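Local coordinates for ribulose-1,5-bisphosphate carboxylase/oxygenase large subunit (Rhodopseudomonas palustris, PDB 3QFW), which is a Rubisco-like protein built on the Rubisco large-chain fold, probably magnesium-dependent, although the exact reaction it catalyses remains uncertain, at residues V282-Y286 with E329-Y334; I322-N328 with R359-V364. All coordinates share one frame; numbering follows the deposited sequence.

Contact 1: residues V282-Y286 with E329-Y334; sequences VFPNY and ELLRFY. With SO4 (sulfate ion), chain G.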
# COMPACT_ATOMS: atom_id res chain seq x y z
N VAL B 282 11.51 6.96 9.23
CA VAL B 282 12.69 6.20 8.83
C VAL B 282 12.79 6.17 7.30
O VAL B 282 11.79 6.04 6.61
CB VAL B 282 12.63 4.76 9.38
CG1 VAL B 282 13.82 3.93 8.91
CG2 VAL B 282 12.52 4.76 10.90
N PHE B 283 14.01 6.31 6.79
CA PHE B 283 14.26 6.25 5.35
C PHE B 283 15.71 5.88 5.12
O PHE B 283 16.59 6.18 5.95
CB PHE B 283 13.95 7.59 4.67
CG PHE B 283 14.83 8.73 5.14
CD1 PHE B 283 15.90 9.16 4.37
CD2 PHE B 283 14.56 9.38 6.32
CE1 PHE B 283 16.70 10.23 4.79
CE2 PHE B 283 15.35 10.44 6.77
CZ PHE B 283 16.42 10.86 6.00
N PRO B 284 15.98 5.21 3.99
CA PRO B 284 17.35 4.81 3.67
C PRO B 284 18.19 6.02 3.29
O PRO B 284 17.80 6.80 2.42
CB PRO B 284 17.17 3.84 2.49
CG PRO B 284 15.84 4.19 1.90
CD PRO B 284 14.99 4.68 3.03
N ASN B 285 19.32 6.18 3.97
CA ASN B 285 20.22 7.30 3.74
C ASN B 285 20.82 7.15 2.36
O ASN B 285 20.83 6.05 1.79
CB ASN B 285 21.32 7.28 4.81
CG ASN B 285 22.18 8.53 4.82
OD1 ASN B 285 21.67 9.65 4.91
ND2 ASN B 285 23.49 8.35 4.71
N TYR B 286 21.31 8.25 1.78
CA TYR B 286 22.06 8.15 0.54
C TYR B 286 23.30 7.33 0.85
O TYR B 286 23.74 7.28 1.99
CB TYR B 286 22.44 9.53 0.02
CG TYR B 286 23.33 10.30 0.97
CD1 TYR B 286 22.78 11.02 2.02
CD2 TYR B 286 24.71 10.30 0.81
CE1 TYR B 286 23.59 11.72 2.89
CE2 TYR B 286 25.52 11.01 1.67
CZ TYR B 286 24.96 11.72 2.71
OH TYR B 286 25.75 12.42 3.58
N GLU B 329 29.92 13.62 8.88
CA GLU B 329 29.33 13.79 7.55
C GLU B 329 27.82 13.97 7.63
O GLU B 329 27.26 14.94 7.10
CB GLU B 329 29.65 12.58 6.64
CG GLU B 329 28.89 12.59 5.30
CD GLU B 329 28.78 11.21 4.64
OE1 GLU B 329 29.44 10.26 5.11
OE2 GLU B 329 28.03 11.09 3.64
N LEU B 330 27.14 13.04 8.30
CA LEU B 330 25.68 13.07 8.29
C LEU B 330 25.12 14.25 9.07
O LEU B 330 24.06 14.77 8.73
CB LEU B 330 25.11 11.74 8.78
CG LEU B 330 25.37 10.58 7.81
CD1 LEU B 330 24.89 9.28 8.41
CD2 LEU B 330 24.70 10.84 6.47
N LEU B 331 25.81 14.66 10.12
CA LEU B 331 25.35 15.80 10.89
C LEU B 331 25.64 17.10 10.15
O LEU B 331 24.90 18.07 10.30
CB LEU B 331 25.97 15.81 12.29
CG LEU B 331 25.33 14.90 13.33
CD1 LEU B 331 23.92 14.48 12.97
CD2 LEU B 331 26.17 13.68 13.61
N ARG B 332 26.71 17.11 9.36
CA ARG B 332 26.95 18.25 8.46
C ARG B 332 25.84 18.28 7.41
O ARG B 332 25.30 19.34 7.10
CB ARG B 332 28.31 18.13 7.78
CG ARG B 332 29.50 18.41 8.70
CD ARG B 332 30.83 18.02 8.05
NE ARG B 332 31.91 17.99 9.05
CZ ARG B 332 32.83 17.03 9.14
NH1 ARG B 332 32.82 16.01 8.30
NH2 ARG B 332 33.75 17.08 10.09
N PHE B 333 25.52 17.11 6.88
CA PHE B 333 24.51 17.02 5.83
C PHE B 333 23.13 17.44 6.32
O PHE B 333 22.46 18.27 5.70
CB PHE B 333 24.44 15.59 5.28
CG PHE B 333 23.58 15.48 4.05
CD1 PHE B 333 24.09 15.85 2.82
CD2 PHE B 333 22.27 15.04 4.14
CE1 PHE B 333 23.31 15.77 1.68
CE2 PHE B 333 21.48 14.95 3.01
CZ PHE B 333 22.00 15.31 1.78
N TYR B 334 22.70 16.85 7.43
CA TYR B 334 21.33 17.01 7.89
C TYR B 334 21.13 18.11 8.92
O TYR B 334 20.00 18.51 9.19
CB TYR B 334 20.82 15.69 8.48
CG TYR B 334 20.57 14.59 7.46
CD1 TYR B 334 19.49 14.67 6.58
CD2 TYR B 334 21.40 13.48 7.39
CE1 TYR B 334 19.25 13.67 5.65
CE2 TYR B 334 21.16 12.46 6.45
CZ TYR B 334 20.08 12.57 5.59
OH TYR B 334 19.82 11.58 4.65
S SO4 G . 35.40 13.23 10.00
O1 SO4 G . 34.66 12.56 11.07
O2 SO4 G . 36.49 12.36 9.56
O3 SO4 G . 35.94 14.50 10.47
O4 SO4 G . 34.49 13.50 8.88

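Contact 2: residues I322-N328 with R359-V364; sequences IMLQRVN and RFVNKV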
# COMPACT_ATOMS: atom_id res chain seq x y z
N ILE B 322 25.52 3.29 8.64
CA ILE B 322 25.92 4.40 9.49
C ILE B 322 26.97 3.98 10.53
O ILE B 322 26.63 3.46 11.59
CB ILE B 322 24.70 5.02 10.21
CG1 ILE B 322 23.57 5.24 9.21
CG2 ILE B 322 25.08 6.33 10.88
CD1 ILE B 322 23.97 6.05 8.01
N MET B 323 28.24 4.20 10.21
CA MET B 323 29.35 3.84 11.09
C MET B 323 29.90 5.04 11.85
O MET B 323 29.56 6.19 11.55
CB MET B 323 30.47 3.16 10.27
CG MET B 323 30.49 3.54 8.78
SD MET B 323 31.78 2.71 7.82
CE MET B 323 31.46 3.36 6.18
N LEU B 324 30.75 4.79 12.83
CA LEU B 324 31.37 5.87 13.58
C LEU B 324 32.03 6.89 12.65
O LEU B 324 32.16 8.07 13.00
CB LEU B 324 32.40 5.32 14.57
CG LEU B 324 32.06 5.53 16.05
CD1 LEU B 324 32.11 7.01 16.40
CD2 LEU B 324 30.70 4.94 16.39
N GLN B 325 32.44 6.42 11.48
CA GLN B 325 33.13 7.26 10.50
C GLN B 325 32.18 8.17 9.72
O GLN B 325 32.62 9.12 9.07
CB GLN B 325 33.92 6.41 9.51
CG GLN B 325 33.10 5.92 8.32
CD GLN B 325 33.95 5.61 7.10
OE1 GLN B 325 33.49 5.72 5.96
NE2 GLN B 325 35.20 5.21 7.33
N ARG B 326 30.88 7.88 9.77
CA ARG B 326 29.90 8.62 8.97
C ARG B 326 29.23 9.74 9.75
O ARG B 326 28.63 10.64 9.16
CB ARG B 326 28.81 7.68 8.43
CG ARG B 326 29.29 6.51 7.58
CD ARG B 326 29.68 6.91 6.16
NE ARG B 326 28.71 7.81 5.53
CZ ARG B 326 27.68 7.42 4.79
NH1 ARG B 326 27.45 6.12 4.57
NH2 ARG B 326 26.86 8.32 4.26
N VAL B 327 29.32 9.67 11.08
CA VAL B 327 28.57 10.58 11.95
C VAL B 327 28.74 12.08 11.64
O VAL B 327 27.75 12.79 11.48
CB VAL B 327 28.85 10.30 13.44
CG1 VAL B 327 28.48 11.51 14.29
CG2 VAL B 327 28.10 9.06 13.89
N ASN B 328 29.97 12.57 11.56
CA ASN B 328 30.14 14.00 11.27
C ASN B 328 29.60 14.41 9.90
O ASN B 328 28.92 15.43 9.77
CB ASN B 328 31.60 14.45 11.47
CG ASN B 328 32.03 14.39 12.91
OD1 ASN B 328 31.19 14.33 13.82
ND2 ASN B 328 33.34 14.41 13.15
N ARG B 359 30.24 4.90 22.19
CA ARG B 359 31.15 5.56 21.27
C ARG B 359 30.35 6.39 20.27
O ARG B 359 30.65 7.56 20.05
CB ARG B 359 31.98 4.51 20.52
CG ARG B 359 33.45 4.51 20.86
CD ARG B 359 34.18 5.61 20.11
NE ARG B 359 35.53 5.81 20.62
CZ ARG B 359 36.56 5.00 20.37
NH1 ARG B 359 36.39 3.93 19.61
NH2 ARG B 359 37.76 5.27 20.88
N PHE B 360 29.35 5.76 19.68
CA PHE B 360 28.50 6.44 18.70
C PHE B 360 27.74 7.59 19.34
O PHE B 360 27.78 8.72 18.86
CB PHE B 360 27.52 5.44 18.09
CG PHE B 360 26.59 6.06 17.08
CD1 PHE B 360 26.91 6.06 15.74
CD2 PHE B 360 25.40 6.63 17.48
CE1 PHE B 360 26.05 6.63 14.81
CE2 PHE B 360 24.53 7.20 16.55
CZ PHE B 360 24.87 7.21 15.22
N VAL B 361 27.04 7.29 20.42
CA VAL B 361 26.27 8.29 21.14
C VAL B 361 27.13 9.51 21.51
O VAL B 361 26.71 10.65 21.31
CB VAL B 361 25.64 7.69 22.40
CG1 VAL B 361 25.19 8.78 23.36
CG2 VAL B 361 24.48 6.78 22.03
N ASN B 362 28.33 9.27 22.03
CA ASN B 362 29.21 10.38 22.42
C ASN B 362 29.70 11.18 21.23
O ASN B 362 29.85 12.40 21.30
CB ASN B 362 30.39 9.89 23.26
CG ASN B 362 29.97 9.35 24.61
OD1 ASN B 362 29.01 9.84 25.21
ND2 ASN B 362 30.67 8.33 25.09
N LYS B 363 29.96 10.49 20.12
CA LYS B 363 30.38 11.16 18.90
C LYS B 363 29.28 12.13 18.44
O LYS B 363 29.56 13.28 18.05
CB LYS B 363 30.68 10.12 17.82
CG LYS B 363 31.04 10.68 16.45
CD LYS B 363 32.52 11.00 16.33
CE LYS B 363 32.96 10.87 14.88
NZ LYS B 363 34.28 11.50 14.62
N VAL B 364 28.04 11.68 18.51
CA VAL B 364 26.91 12.53 18.12
C VAL B 364 26.75 13.72 19.07
O VAL B 364 26.60 14.87 18.63
CB VAL B 364 25.58 11.70 18.05
CG1 VAL B 364 24.40 12.61 17.78
CG2 VAL B 364 25.69 10.63 16.98

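Contact 1: residues V282-Y286 with E329-Y334
N285, just past the end of strand 280-284, stands opposite L330 on helix 327-334 with their CA atoms 9.2 Å apart, so side chains alone bridge the gap. The buried Y334 phenol donates to N285: OH lies 2.7 Å from OD1, in the carbonyl plane and at a C=O...O angle of 158°. The same hydroxyl reaches the edge of the F283 ring, 3.4 Å from CE1. On the other branch of the amide, ND2 of N285 rests 3.3 Å from CD2 of L330.

Y286 contributes the largest single share of the buried surface. Its chi1 of 62° sets CG between the backbone N and carbonyl carbon, and the ring lies across the helix surface, sliding past L330 and F333. CE1 of Y286 hangs over the centre of one F333 face, 3.8 Å from CD2, with the ring planes inclined at 46°. Beyond it, Y286 OH donates to E329 OE2 at 2.6 Å, meeting the carboxylate from its anti side and somewhat out of plane. R332 turns outward, and its NH1 holds sulfate O4 at 3.1 Å.

Two phenols thus pin the chain after the strand to the helix in opposite senses, one by donating to it and one by donating from it. E329 also forms a salt bridge with R326 through OE1, which probably favours the ionised carboxylate and helps hold it in place for the Y286 hydroxyl.

Contact 2: residues I322-N328 with R359-V364
L324 and F360 bring their CA atoms to 5.9 Å, and V327 and V364 to 6.7 Å, so the turn leading into helix 327-334 lies close against helix 353-366. V327 is central to the packing. With chi1 at 160°, its CG1 is anti to the backbone N and CG2 anti to the carbonyl carbon, which sends the methyls to different neighbours. CG2 approaches the F360 ring obliquely, 3.3 Å from CE1, while CG1 presses tightly on the K363 chain, 3.5 Å from CG, and also touches a methyl of V364.

L324 straddles the helix surface with its two methyls. CD2 lies at the edge of the F360 ring, near its plane, and 3.6 Å from CB of that residue; CD1 rests 3.7 Å from CB of K363. I322 adds a second apolar group at the ring edge, its CG2 lying 4.1 Å from CE1 of F360.

K363 bends at chi2 (86°) and runs past V327 in the opposite direction, so that CE comes 3.5 Å from the carbonyl O of L324. The aliphatic part of the lysine therefore serves as packing surface, and its ammonium continues toward N328 and a bound sulfate ion.

This is apolar packing on the outside of the TIM-type barrel. Helix 353-366 packs against both the start of helix 327-334 and strand 133-138, where T134 touches F360, V361 and V364.

How the contacts relate
Helix 327-334 serves both contacts: its first turn and the residues before it meet helix 353-366 in contact 2, and the rest meets the end of strand 280-284 and the loop after it in contact 1. Their centres are 12 Å apart, and they touch directly. CD1 of L330 packs 3.4 Å from CD1 of I322, and the guanidinium of R326 lies beside N285, NH2 to ND2 at 3.4 Å. The sulfate bound by R332 lies near contact 2, its O1 3.7 Å from NZ of K363 in a long, weak ion pair. A further sulfate lies about 5 Å from the Y286 side chain. Both ions probably come from the crystallisation liquor, so neither establishes a substrate site.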